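PDB 4N7B: 4-hydroxy-3-methylbut-2-enyl diphosphate reductase, apicoplast from Plasmodium falciparum, which catalyses the final step of the DOXP/MEP isoprenoid pathway, reducing HMBPP to isopentenyl and dimethylallyl diphosphate with an iron-sulfur cluster and electrons from ferredoxin. Local coordinates for residues 322-325 with 326-329; 345-348 with 349-353; 395-398 with 399-403; 293-297 with 298-302; 276-279 with 280-283. All blocks are in the same frame, centred on the assembly; numbering follows the deposited sequence.

Interaction 1: 322-325 with 326-329; sequences HVYV and QMKA. With NA (sodium ion), chain F.
The terminal methyl CE of M327 presses obliquely on the ring of Y324 and comes within 3.2 Å of CD1, a close approach for two carbons. M327 runs straight out through SD and bends at its last torsion (chi3 52°), which turns CE back to the tyrosine while the two side chains keep the same heading. Beyond this tight spot the pair is partly exposed: a sodium ion lies in the ring plane off its edge, 3.0 Å from Y324 OH, long for a sodium-oxygen bond. All eight residues belong to the final two turns of helix 316-329, the alpha-helical link between strand 309-312 of one parallel sheet and strand 334-338 of the next. Four successive i to i+4 bonds hold it, from M327 N to V323 O at 3.0 Å and from A329 N to V325 O at 3.0 Å among them. The inward side is the dense one, where V325 is buried against T349, A353 and V380, and H322 ND1 is bonded to E352. V323 and Q326 face the solvent side; the amide of Q326 lies loosely beside its own helix, OE1 3.5 Å from H322 O without a bond between these two acceptors.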
loop_
_atom_site.group_PDB
_atom_site.type_symbol
_atom_site.label_atom_id
_atom_site.label_comp_id
_atom_site.label_asym_id
_atom_site.label_seq_id
_atom_site.Cartn_x
_atom_site.Cartn_y
_atom_site.Cartn_z
ATOM N N HIS A 322 -13.239 4.313 1.213
ATOM C CA HIS A 322 -14.175 4.849 0.217
ATOM C C HIS A 322 -15.589 4.838 0.756
ATOM O O HIS A 322 -16.361 5.782 0.568
ATOM C CB HIS A 322 -14.124 4.012 -1.063
ATOM C CG HIS A 322 -12.929 4.294 -1.924
ATOM N ND1 HIS A 322 -13.027 4.547 -3.275
ATOM C CD2 HIS A 322 -11.609 4.361 -1.626
ATOM C CE1 HIS A 322 -11.821 4.758 -3.771
ATOM N NE2 HIS A 322 -10.943 4.654 -2.790
ATOM N N VAL A 323 -15.917 3.753 1.443
ATOM C CA VAL A 323 -17.269 3.500 1.895
ATOM C C VAL A 323 -17.660 4.428 3.050
ATOM O O VAL A 323 -18.732 5.030 3.036
ATOM C CB VAL A 323 -17.397 2.010 2.303
ATOM C CG1 VAL A 323 -18.451 1.835 3.351
ATOM C CG2 VAL A 323 -17.680 1.171 1.072
ATOM N N TYR A 324 -16.794 4.555 4.047
ATOM C CA TYR A 324 -17.064 5.485 5.139
ATOM C C TYR A 324 -17.242 6.916 4.621
ATOM O O TYR A 324 -18.077 7.660 5.118
ATOM C CB TYR A 324 -15.944 5.449 6.181
ATOM C CG TYR A 324 -16.193 4.411 7.249
ATOM C CD1 TYR A 324 -16.992 4.692 8.358
ATOM C CD2 TYR A 324 -15.681 3.133 7.118
ATOM C CE1 TYR A 324 -17.236 3.722 9.327
ATOM C CE2 TYR A 324 -15.914 2.167 8.068
ATOM C CZ TYR A 324 -16.680 2.459 9.172
ATOM O OH TYR A 324 -16.893 1.459 10.098
ATOM N N VAL A 325 -16.458 7.290 3.616
ATOM C CA VAL A 325 -16.513 8.634 3.080
ATOM C C VAL A 325 -17.893 8.921 2.474
ATOM O O VAL A 325 -18.508 9.958 2.752
ATOM C CB VAL A 325 -15.417 8.843 2.022
ATOM C CG1 VAL A 325 -15.739 10.052 1.165
ATOM C CG2 VAL A 325 -14.048 9.000 2.699
ATOM N N GLN A 326 -18.372 8.009 1.640
ATOM C CA GLN A 326 -19.689 8.156 1.032
ATOM C C GLN A 326 -20.767 8.185 2.103
ATOM O O GLN A 326 -21.711 8.976 2.033
ATOM C CB GLN A 326 -19.969 6.995 0.083
ATOM C CG GLN A 326 -19.284 7.113 -1.273
ATOM C CD GLN A 326 -19.413 5.829 -2.103
ATOM O OE1 GLN A 326 -18.586 4.925 -1.986
ATOM N NE2 GLN A 326 -20.456 5.747 -2.930
ATOM N N MET A 327 -20.631 7.312 3.096
ATOM C CA MET A 327 -21.666 7.165 4.121
ATOM C C MET A 327 -21.788 8.413 4.986
ATOM O O MET A 327 -22.893 8.844 5.340
ATOM C CB MET A 327 -21.350 5.975 5.016
ATOM C CG MET A 327 -22.303 5.817 6.194
ATOM S SD MET A 327 -21.852 4.385 7.194
ATOM C CE MET A 327 -20.130 4.624 7.526
ATOM N N LYS A 328 -20.647 8.987 5.345
ATOM C CA LYS A 328 -20.651 10.172 6.199
ATOM C C LYS A 328 -21.004 11.420 5.417
ATOM O O LYS A 328 -21.597 12.356 5.957
ATOM C CB LYS A 328 -19.304 10.331 6.899
ATOM C CG LYS A 328 -19.089 9.276 7.964
ATOM C CD LYS A 328 -20.178 9.382 9.026
ATOM C CE LYS A 328 -20.114 8.246 10.009
ATOM N NZ LYS A 328 -21.055 8.495 11.127
ATOM N N ALA A 329 -20.677 11.435 4.131
ATOM C CA ALA A 329 -21.032 12.590 3.314
ATOM C C ALA A 329 -22.540 12.642 3.180
ATOM O O ALA A 329 -23.128 13.715 3.192
ATOM C CB ALA A 329 -20.385 12.515 1.957
HETATM NA NA NA F . -15.211 -0.997 10.090
#

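Interaction 2: 345-348 with 349-353; sequences EVIG and TYNEA
E345 and T349 are joined by a water on helix 344-350, the short crossover helix of the beta-alpha-beta unit between strands 334-338 and 357-360. The water donates to E345 OE2 at 2.6 Å and also bonds T349 OG1 at 3.0 Å. The other carboxylate oxygen, OE1, is hydrogen-bonded to T383, so both oxygens of this probable proton donor are held beside the iron-sulfur cluster. Among backbone bonds, E345 O receives T349 N at 3.1 Å and V346 O receives Y350 N at 2.9 Å. N351 N still reaches I347 O, but its bond is more bent (146°) as the helix gives out. The chain then turns: E352 N bonds T349 O, and A353 N bonds Y350 O at 3.1 Å, closing a type I beta turn over Y350 to A353. Apolar contact within the segment is slight; V346 and Y350 pack outward on I359 of strand 357-360. I347 and N351 run side by side; CG2 of I347, set opposite the backbone N across its chi1 bond, comes 3.8 Å from N351 ND2, an amide nitrogen whose hydrogen bond goes to S296 OG.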
loop_
_atom_site.group_PDB
_atom_site.type_symbol
_atom_site.label_atom_id
_atom_site.label_comp_id
_atom_site.label_asym_id
_atom_site.label_seq_id
_atom_site.Cartn_x
_atom_site.Cartn_y
_atom_site.Cartn_z
ATOM N N GLU A 345 -4.278 6.290 -4.519
ATOM C CA GLU A 345 -5.239 5.918 -3.489
ATOM C C GLU A 345 -6.002 7.104 -2.924
ATOM O O GLU A 345 -7.214 7.036 -2.703
ATOM C CB GLU A 345 -4.571 5.179 -2.329
ATOM C CG GLU A 345 -5.589 4.771 -1.275
ATOM C CD GLU A 345 -4.957 4.349 0.016
ATOM O OE1 GLU A 345 -3.952 3.584 -0.019
ATOM O OE2 GLU A 345 -5.470 4.791 1.075
ATOM N N VAL A 346 -5.282 8.177 -2.658
ATOM C CA VAL A 346 -5.881 9.361 -2.058
ATOM C C VAL A 346 -6.816 10.035 -3.046
ATOM O O VAL A 346 -7.916 10.464 -2.691
ATOM C CB VAL A 346 -4.801 10.335 -1.613
ATOM C CG1 VAL A 346 -5.412 11.673 -1.201
ATOM C CG2 VAL A 346 -3.984 9.720 -0.469
ATOM N N ILE A 347 -6.390 10.109 -4.295
ATOM C CA ILE A 347 -7.219 10.697 -5.341
ATOM C C ILE A 347 -8.522 9.924 -5.486
ATOM O O ILE A 347 -9.598 10.517 -5.531
ATOM C CB ILE A 347 -6.455 10.716 -6.664
ATOM C CG1 ILE A 347 -5.324 11.745 -6.583
ATOM C CG2 ILE A 347 -7.380 11.038 -7.841
ATOM C CD1 ILE A 347 -4.286 11.593 -7.697
ATOM N N GLY A 348 -8.426 8.593 -5.531
ATOM C CA GLY A 348 -9.596 7.742 -5.677
ATOM C C GLY A 348 -10.588 7.915 -4.538
ATOM O O GLY A 348 -11.789 8.006 -4.760
ATOM N N THR A 349 -10.086 7.960 -3.310
ATOM C CA THR A 349 -10.932 8.159 -2.138
ATOM C C THR A 349 -11.573 9.550 -2.140
ATOM O O THR A 349 -12.759 9.714 -1.856
ATOM C CB THR A 349 -10.108 8.023 -0.849
ATOM O OG1 THR A 349 -9.658 6.670 -0.714
ATOM C CG2 THR A 349 -10.953 8.411 0.362
ATOM N N TYR A 350 -10.765 10.557 -2.454
ATOM C CA TYR A 350 -11.236 11.932 -2.534
ATOM C C TYR A 350 -12.457 12.010 -3.442
ATOM O O TYR A 350 -13.455 12.637 -3.107
ATOM C CB TYR A 350 -10.118 12.840 -3.068
ATOM C CG TYR A 350 -10.529 14.301 -3.257
ATOM C CD1 TYR A 350 -10.487 15.209 -2.205
ATOM C CD2 TYR A 350 -10.979 14.759 -4.486
ATOM C CE1 TYR A 350 -10.883 16.536 -2.378
ATOM C CE2 TYR A 350 -11.368 16.088 -4.665
ATOM C CZ TYR A 350 -11.314 16.967 -3.610
ATOM O OH TYR A 350 -11.696 18.278 -3.799
ATOM N N ASN A 351 -12.394 11.356 -4.594
ATOM C CA ASN A 351 -13.433 11.546 -5.594
ATOM C C ASN A 351 -14.744 10.845 -5.273
ATOM O O ASN A 351 -15.682 10.901 -6.058
ATOM C CB ASN A 351 -12.912 11.148 -6.972
ATOM C CG ASN A 351 -12.132 12.271 -7.626
ATOM O OD1 ASN A 351 -12.486 13.437 -7.490
ATOM N ND2 ASN A 351 -11.063 11.929 -8.322
ATOM N N GLU A 352 -14.824 10.207 -4.111
ATOM C CA GLU A 352 -16.090 9.626 -3.674
ATOM C C GLU A 352 -16.998 10.718 -3.112
ATOM O O GLU A 352 -18.215 10.582 -3.134
ATOM C CB GLU A 352 -15.860 8.536 -2.632
ATOM C CG GLU A 352 -15.118 7.302 -3.150
ATOM C CD GLU A 352 -15.999 6.365 -3.978
ATOM O OE1 GLU A 352 -17.206 6.640 -4.126
ATOM O OE2 GLU A 352 -15.481 5.343 -4.481
ATOM N N ALA A 353 -16.409 11.802 -2.613
ATOM C CA ALA A 353 -17.185 12.943 -2.131
ATOM C C ALA A 353 -16.382 14.235 -2.309
ATOM O O ALA A 353 -16.099 14.937 -1.342
ATOM C CB ALA A 353 -17.565 12.746 -0.667
HETATM O O HOH W 1 -7.563 6.374 1.388
#

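Interaction 3: 395-398 with 399-403; sequences QKLK and NKFPH
K396 O is gripped by two backbone donors: K400 N, 3.2 Å away and almost straight (167°), and N399 N, also at 3.2 Å but weakly, at 120°. They mark the last turn of helix 387-400, the crossover of the beta-alpha-beta unit that leads from strand 377-381 to strand 405-406. N399 N keeps its normal helical bond to Q395 O as well. F401 N makes the shortest bond of the set, 2.8 Å to L397 O, although F401 itself already leaves the helical backbone angles. Its ring returns to the helix and meets L397 with CD2 on CD2 at 3.8 Å, the two side chains set at a slant. On one face the same ring carries CG of K400, offset toward the rim. The K400 chain extends past it to the carbonyl oxygens of V366 and L369, while L397 and F401 both lean on L369. N399, Q395 and K398 occupy the exposed side. At P402 the helical bonding is broken off, because proline has no N-H for K398 O; that oxygen is met instead by the CA-H of P402, with CA and O 3.2 Å apart and an angle of 133° at the hydrogen.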
loop_
_atom_site.group_PDB
_atom_site.type_symbol
_atom_site.label_atom_id
_atom_site.label_comp_id
_atom_site.label_asym_id
_atom_site.label_seq_id
_atom_site.Cartn_x
_atom_site.Cartn_y
_atom_site.Cartn_z
ATOM N N GLN A 395 -3.462 14.547 16.038
ATOM C CA GLN A 395 -3.427 15.273 17.293
ATOM C C GLN A 395 -3.719 16.754 17.073
ATOM O O GLN A 395 -4.435 17.382 17.859
ATOM C CB GLN A 395 -2.049 15.131 17.919
ATOM C CG GLN A 395 -1.862 15.904 19.200
ATOM C CD GLN A 395 -0.503 15.627 19.810
ATOM O OE1 GLN A 395 0.477 16.338 19.544
ATOM N NE2 GLN A 395 -0.427 14.569 20.617
ATOM N N LYS A 396 -3.150 17.310 16.011
ATOM C CA LYS A 396 -3.352 18.719 15.680
ATOM C C LYS A 396 -4.788 18.923 15.213
ATOM O O LYS A 396 -5.445 19.869 15.617
ATOM C CB LYS A 396 -2.371 19.155 14.595
ATOM C CG LYS A 396 -2.222 20.653 14.491
ATOM C CD LYS A 396 -1.174 21.035 13.481
ATOM C CE LYS A 396 -1.181 22.537 13.257
ATOM N NZ LYS A 396 -1.095 23.291 14.539
ATOM N N LEU A 397 -5.285 18.005 14.390
ATOM C CA LEU A 397 -6.682 18.042 13.958
ATOM C C LEU A 397 -7.647 18.065 15.132
ATOM O O LEU A 397 -8.638 18.798 15.126
ATOM C CB LEU A 397 -7.026 16.829 13.102
ATOM C CG LEU A 397 -7.171 17.082 11.609
ATOM C CD1 LEU A 397 -7.637 15.806 10.949
ATOM C CD2 LEU A 397 -8.135 18.233 11.301
ATOM N N LYS A 398 -7.369 17.240 16.130
ATOM C CA LYS A 398 -8.245 17.119 17.280
ATOM C C LYS A 398 -8.169 18.326 18.188
ATOM O O LYS A 398 -9.132 18.638 18.871
ATOM C CB LYS A 398 -7.895 15.876 18.082
ATOM C CG LYS A 398 -8.531 14.627 17.560
ATOM C CD LYS A 398 -8.270 13.493 18.528
ATOM C CE LYS A 398 -9.016 12.244 18.157
ATOM N NZ LYS A 398 -8.428 11.061 18.861
ATOM N N ASN A 399 -7.019 18.990 18.217
ATOM C CA ASN A 399 -6.879 20.214 19.000
ATOM C C ASN A 399 -7.827 21.257 18.444
ATOM O O ASN A 399 -8.593 21.879 19.169
ATOM C CB ASN A 399 -5.444 20.755 18.943
ATOM C CG ASN A 399 -4.480 19.945 19.792
ATOM O OD1 ASN A 399 -4.897 19.241 20.719
ATOM N ND2 ASN A 399 -3.179 20.041 19.483
ATOM N N LYS A 400 -7.776 21.426 17.131
ATOM C CA LYS A 400 -8.599 22.411 16.459
ATOM C C LYS A 400 -10.074 21.995 16.440
ATOM O O LYS A 400 -10.949 22.800 16.724
ATOM C CB LYS A 400 -8.079 22.603 15.042
ATOM C CG LYS A 400 -8.648 23.807 14.357
ATOM C CD LYS A 400 -7.899 24.117 13.080
ATOM C CE LYS A 400 -8.533 25.297 12.368
ATOM N NZ LYS A 400 -7.727 25.729 11.189
ATOM N N PHE A 401 -10.345 20.735 16.107
ATOM C CA PHE A 401 -11.721 20.241 16.030
ATOM C C PHE A 401 -11.978 19.093 17.005
ATOM O O PHE A 401 -11.952 17.927 16.615
ATOM C CB PHE A 401 -12.024 19.763 14.613
ATOM C CG PHE A 401 -11.755 20.792 13.563
ATOM C CD1 PHE A 401 -12.602 21.878 13.406
ATOM C CD2 PHE A 401 -10.655 20.675 12.728
ATOM C CE1 PHE A 401 -12.354 22.833 12.433
ATOM C CE2 PHE A 401 -10.401 21.622 11.750
ATOM C CZ PHE A 401 -11.249 22.702 11.604
ATOM N N PRO A 402 -12.259 19.425 18.272
ATOM C CA PRO A 402 -12.339 18.438 19.353
ATOM C C PRO A 402 -13.389 17.345 19.139
ATOM O O PRO A 402 -13.219 16.261 19.687
ATOM C CB PRO A 402 -12.696 19.287 20.583
ATOM C CG PRO A 402 -12.348 20.695 20.203
ATOM C CD PRO A 402 -12.611 20.773 18.739
ATOM N N HIS A 403 -14.437 17.604 18.363
ATOM C CA HIS A 403 -15.538 16.654 18.267
ATOM C C HIS A 403 -15.476 15.870 16.962
ATOM O O HIS A 403 -16.414 15.159 16.592
ATOM C CB HIS A 403 -16.868 17.384 18.415
ATOM C CG HIS A 403 -17.060 17.989 19.770
ATOM N ND1 HIS A 403 -17.320 19.329 19.959
ATOM C CD2 HIS A 403 -16.998 17.439 21.007
ATOM C CE1 HIS A 403 -17.424 19.577 21.251
ATOM N NE2 HIS A 403 -17.232 18.447 21.909
#

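Interaction 4: 293-297 with 298-302; sequences HGISP and QIREI
I295 straddles I299 and R300 because of its first torsion (chi1 -167°): CG1 stands opposite the backbone N and runs to I299, while CG2 sits in the crowded position between N and C and faces R300. CG1 lies 3.6 Å from I299 CB, the two isoleucines crossing at about a right angle. CG2 comes 3.2 Å from R300 NH1, approaching the guanidinium obliquely. R300 gets there by a bend at chi3 (124°), well off a staggered value, that folds its end back along the incoming loop. The contact is the entry into helix 297-305 from the loop after strand 287-290. In the first turn the backbone bonds are weak: I299 N bonds S296 O, and P297 O is shared by R300 N and E301 N. Q298 also bends, at chi2, and lays its amide alongside the proline, with OE1 3.2 Å from P297 CD and 3.3 Å from S296 CB. Upstream in the same loop, H293, which probably binds the substrate, stacks on the ring of H260. A water in the plane of the guanidinium, at its edge, ties loop to helix, accepting from I295 N at 3.0 Å and from R300 NH1 at 3.2 Å. The arginine's charge is probably balanced by D312, salt-bridged to NH2, so methyl contact and ionic bond coexist on one group. Q298 OE1, by contrast, is buried among carbons with no polar partner, which probably carries some energetic cost; the NE2 of the same amide makes a weak bond to N351 O.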
loop_
_atom_site.group_PDB
_atom_site.type_symbol
_atom_site.label_atom_id
_atom_site.label_comp_id
_atom_site.label_asym_id
_atom_site.label_seq_id
_atom_site.Cartn_x
_atom_site.Cartn_y
_atom_site.Cartn_z
ATOM N N HIS A 293 -5.170 -0.092 -5.238
ATOM C CA HIS A 293 -5.227 1.235 -4.628
ATOM C C HIS A 293 -6.594 1.878 -4.782
ATOM O O HIS A 293 -6.860 2.943 -4.228
ATOM C CB HIS A 293 -4.192 2.143 -5.294
ATOM C CG HIS A 293 -2.834 1.526 -5.400
ATOM N ND1 HIS A 293 -2.284 1.142 -6.604
ATOM C CD2 HIS A 293 -1.930 1.195 -4.446
ATOM C CE1 HIS A 293 -1.091 0.616 -6.389
ATOM N NE2 HIS A 293 -0.854 0.632 -5.088
ATOM N N GLY A 294 -7.448 1.264 -5.584
ATOM C CA GLY A 294 -8.766 1.811 -5.792
ATOM C C GLY A 294 -8.818 2.825 -6.921
ATOM O O GLY A 294 -7.800 3.204 -7.513
ATOM N N ILE A 295 -10.027 3.289 -7.197
ATOM C CA ILE A 295 -10.275 4.087 -8.376
ATOM C C ILE A 295 -11.349 5.131 -8.094
ATOM O O ILE A 295 -12.160 4.966 -7.181
ATOM C CB ILE A 295 -10.711 3.182 -9.565
ATOM C CG1 ILE A 295 -10.665 3.967 -10.876
ATOM C CG2 ILE A 295 -12.113 2.582 -9.334
ATOM C CD1 ILE A 295 -9.259 4.305 -11.326
ATOM N N SER A 296 -11.336 6.215 -8.866
ATOM C CA SER A 296 -12.374 7.230 -8.768
ATOM C C SER A 296 -13.678 6.691 -9.378
ATOM O O SER A 296 -13.650 6.001 -10.399
ATOM C CB SER A 296 -11.938 8.515 -9.489
ATOM O OG SER A 296 -10.743 9.040 -8.933
ATOM N N PRO A 297 -14.823 6.984 -8.742
ATOM C CA PRO A 297 -16.143 6.525 -9.207
ATOM C C PRO A 297 -16.412 6.926 -10.652
ATOM O O PRO A 297 -17.062 6.201 -11.402
ATOM C CB PRO A 297 -17.124 7.259 -8.288
ATOM C CG PRO A 297 -16.327 7.660 -7.087
ATOM C CD PRO A 297 -14.905 7.800 -7.519
ATOM N N GLN A 298 -15.906 8.094 -11.026
ATOM C CA GLN A 298 -16.109 8.654 -12.360
ATOM C C GLN A 298 -15.536 7.726 -13.427
ATOM O O GLN A 298 -16.123 7.542 -14.490
ATOM C CB GLN A 298 -15.438 10.023 -12.448
ATOM C CG GLN A 298 -16.057 11.088 -11.538
ATOM C CD GLN A 298 -15.560 11.026 -10.096
ATOM O OE1 GLN A 298 -14.795 10.142 -9.729
ATOM N NE2 GLN A 298 -16.002 11.971 -9.276
ATOM N N ILE A 299 -14.378 7.144 -13.134
ATOM C CA ILE A 299 -13.747 6.210 -14.056
ATOM C C ILE A 299 -14.685 5.045 -14.338
ATOM O O ILE A 299 -14.735 4.529 -15.458
ATOM C CB ILE A 299 -12.439 5.658 -13.487
ATOM C CG1 ILE A 299 -11.474 6.806 -13.182
ATOM C CG2 ILE A 299 -11.810 4.685 -14.458
ATOM C CD1 ILE A 299 -11.180 7.672 -14.375
ATOM N N ARG A 300 -15.435 4.638 -13.320
ATOM C CA ARG A 300 -16.339 3.503 -13.454
ATOM C C ARG A 300 -17.445 3.797 -14.461
ATOM O O ARG A 300 -17.670 3.019 -15.389
ATOM C CB ARG A 300 -16.946 3.124 -12.099
ATOM C CG ARG A 300 -15.924 2.649 -11.105
ATOM C CD ARG A 300 -16.492 2.462 -9.703
ATOM N NE ARG A 300 -16.229 1.097 -9.262
ATOM C CZ ARG A 300 -15.365 0.746 -8.319
ATOM N NH1 ARG A 300 -14.668 1.642 -7.643
ATOM N NH2 ARG A 300 -15.216 -0.530 -8.037
ATOM N N GLU A 301 -18.139 4.912 -14.290
ATOM C CA GLU A 301 -19.249 5.209 -15.186
ATOM C C GLU A 301 -18.745 5.256 -16.626
ATOM O O GLU A 301 -19.444 4.843 -17.553
ATOM C CB GLU A 301 -19.979 6.496 -14.786
ATOM C CG GLU A 301 -19.102 7.721 -14.611
ATOM C CD GLU A 301 -19.839 8.876 -13.939
ATOM O OE1 GLU A 301 -20.804 8.610 -13.185
ATOM O OE2 GLU A 301 -19.452 10.046 -14.164
ATOM N N ILE A 302 -17.516 5.725 -16.810
ATOM C CA ILE A 302 -16.890 5.703 -18.128
ATOM C C ILE A 302 -16.750 4.282 -18.644
ATOM O O ILE A 302 -16.952 4.021 -19.830
ATOM C CB ILE A 302 -15.500 6.320 -18.088
ATOM C CG1 ILE A 302 -15.618 7.831 -17.906
ATOM C CG2 ILE A 302 -14.722 5.975 -19.360
ATOM C CD1 ILE A 302 -14.296 8.548 -17.977
HETATM O O HOH W 2 -12.074 1.664 -5.719
#

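Interaction 5: 276-279 with 280-283; sequences IEDL and NDVP
D278 OD1 accepts N280 N at 2.9 Å, an Asx turn that starts the short 3-10 segment after strand 273-276. The donor meets the anti side of the carboxylate, 18° out of its plane, a position reached because chi1 of D278 (-166°) swings CG round beside the carbonyl carbon and over the following peptide. The main-chain oxygen of the same aspartate takes D281 N, also at 2.9 Å, so D278 holds two N-H groups of the turn at once. One residue on, V282 N bonds L279 O at 3.0 Å, but from high above the carbonyl plane (68°), not along a lone pair. Beneath the turn, V282 CG2 packs 4.0 Å from I276 CG1, the two side chains crossing at about a right angle. The carboxylates of D278 and D281 come within 4.5 Å of each other, OD1 to OD1, and would be expected to repel mildly. In the next shell a water steadies D281: it donates to OD2 at 2.7 Å and accepts from E277 N at 3.1 Å, bridging the start of the loop to the turn. E277 is itself anchored by a salt bridge to K255 and a hydrogen bond to H256, while K306 holds the carbonyl of V282. The turn leaves the end of the outermost strand 273-276 of its four-stranded parallel sheet, where I276 bonds V254 and H256; L279 packs on I299 and I302 of helix 297-305, and V282 lies on Y253 of strand 252-255.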
loop_
_atom_site.group_PDB
_atom_site.type_symbol
_atom_site.label_atom_id
_atom_site.label_comp_id
_atom_site.label_asym_id
_atom_site.label_seq_id
_atom_site.Cartn_x
_atom_site.Cartn_y
_atom_site.Cartn_z
ATOM N N ILE A 276 -2.652 0.780 -17.947
ATOM C CA ILE A 276 -3.024 1.973 -18.690
ATOM C C ILE A 276 -3.539 3.045 -17.751
ATOM O O ILE A 276 -3.902 2.759 -16.613
ATOM C CB ILE A 276 -4.107 1.637 -19.744
ATOM C CG1 ILE A 276 -5.408 1.202 -19.068
ATOM C CG2 ILE A 276 -3.626 0.512 -20.651
ATOM C CD1 ILE A 276 -6.331 2.344 -18.689
ATOM N N GLU A 277 -3.558 4.284 -18.225
ATOM C CA GLU A 277 -4.167 5.381 -17.483
ATOM C C GLU A 277 -5.312 5.973 -18.284
ATOM O O GLU A 277 -6.216 6.596 -17.729
ATOM C CB GLU A 277 -3.138 6.471 -17.173
ATOM C CG GLU A 277 -2.020 6.035 -16.250
ATOM C CD GLU A 277 -2.502 5.678 -14.858
ATOM O OE1 GLU A 277 -3.685 5.937 -14.536
ATOM O OE2 GLU A 277 -1.687 5.133 -14.076
ATOM N N ASP A 278 -5.270 5.775 -19.595
ATOM C CA ASP A 278 -6.280 6.320 -20.480
ATOM C C ASP A 278 -7.195 5.190 -20.928
ATOM O O ASP A 278 -6.771 4.293 -21.658
ATOM C CB ASP A 278 -5.614 6.980 -21.687
ATOM C CG ASP A 278 -6.566 7.856 -22.474
ATOM O OD1 ASP A 278 -7.729 7.445 -22.678
ATOM O OD2 ASP A 278 -6.147 8.958 -22.888
ATOM N N LEU A 279 -8.448 5.233 -20.487
ATOM C CA LEU A 279 -9.403 4.172 -20.800
ATOM C C LEU A 279 -9.725 4.049 -22.291
ATOM O O LEU A 279 -10.315 3.058 -22.714
ATOM C CB LEU A 279 -10.688 4.358 -19.997
ATOM C CG LEU A 279 -10.697 3.567 -18.690
ATOM C CD1 LEU A 279 -9.680 4.158 -17.712
ATOM C CD2 LEU A 279 -12.098 3.525 -18.090
ATOM N N ASN A 280 -9.338 5.044 -23.085
ATOM C CA ASN A 280 -9.478 4.950 -24.536
ATOM C C ASN A 280 -8.503 3.949 -25.126
ATOM O O ASN A 280 -8.692 3.468 -26.246
ATOM C CB ASN A 280 -9.253 6.304 -25.200
ATOM C CG ASN A 280 -10.433 7.227 -25.042
ATOM O OD1 ASN A 280 -11.551 6.782 -24.770
ATOM N ND2 ASN A 280 -10.197 8.522 -25.220
ATOM N N ASP A 281 -7.453 3.649 -24.365
ATOM C CA ASP A 281 -6.484 2.638 -24.758
ATOM C C ASP A 281 -7.107 1.268 -24.566
ATOM O O ASP A 281 -6.506 0.252 -24.911
ATOM C CB ASP A 281 -5.208 2.755 -23.921
ATOM C CG ASP A 281 -4.423 4.016 -24.221
ATOM O OD1 ASP A 281 -4.923 4.862 -24.997
ATOM O OD2 ASP A 281 -3.309 4.165 -23.674
ATOM N N VAL A 282 -8.319 1.245 -24.015
ATOM C CA VAL A 282 -9.040 -0.004 -23.807
ATOM C C VAL A 282 -10.197 -0.165 -24.788
ATOM O O VAL A 282 -11.123 0.645 -24.803
ATOM C CB VAL A 282 -9.601 -0.104 -22.382
ATOM C CG1 VAL A 282 -10.357 -1.421 -22.216
ATOM C CG2 VAL A 282 -8.474 0.013 -21.362
ATOM N N PRO A 283 -10.141 -1.217 -25.615
ATOM C CA PRO A 283 -11.249 -1.594 -26.495
ATOM C C PRO A 283 -12.549 -1.758 -25.716
ATOM O O PRO A 283 -12.546 -2.344 -24.630
ATOM C CB PRO A 283 -10.805 -2.950 -27.049
ATOM C CG PRO A 283 -9.315 -2.918 -26.996
ATOM C CD PRO A 283 -8.966 -2.089 -25.791
HETATM O O HOH W 3 -2.598 4.651 -21.113
#

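How the interactions relate
Along the chain the order is interaction 5, 4, 1, 2, 3. Interactions 5 and 4, with centres about 13 Å apart, flank strand 287-290 of one parallel sheet and touch where L279 meets helix 297-305. Interaction 1 lies on the helix leading to the next sheet, whose crossover helices carry interactions 2 and 3. Interaction 2 is the meeting point: its centre is about 9 Å from that of interaction 4 and 11 Å from that of interaction 1, and N351 and E352 bond to S296 and H322. The two sheet units are thus fastened together beside the cluster and the probable proton donor, whereas interaction 3, its centre about 42 Å from that of interaction 5, lies at the surface away from the annotated sites.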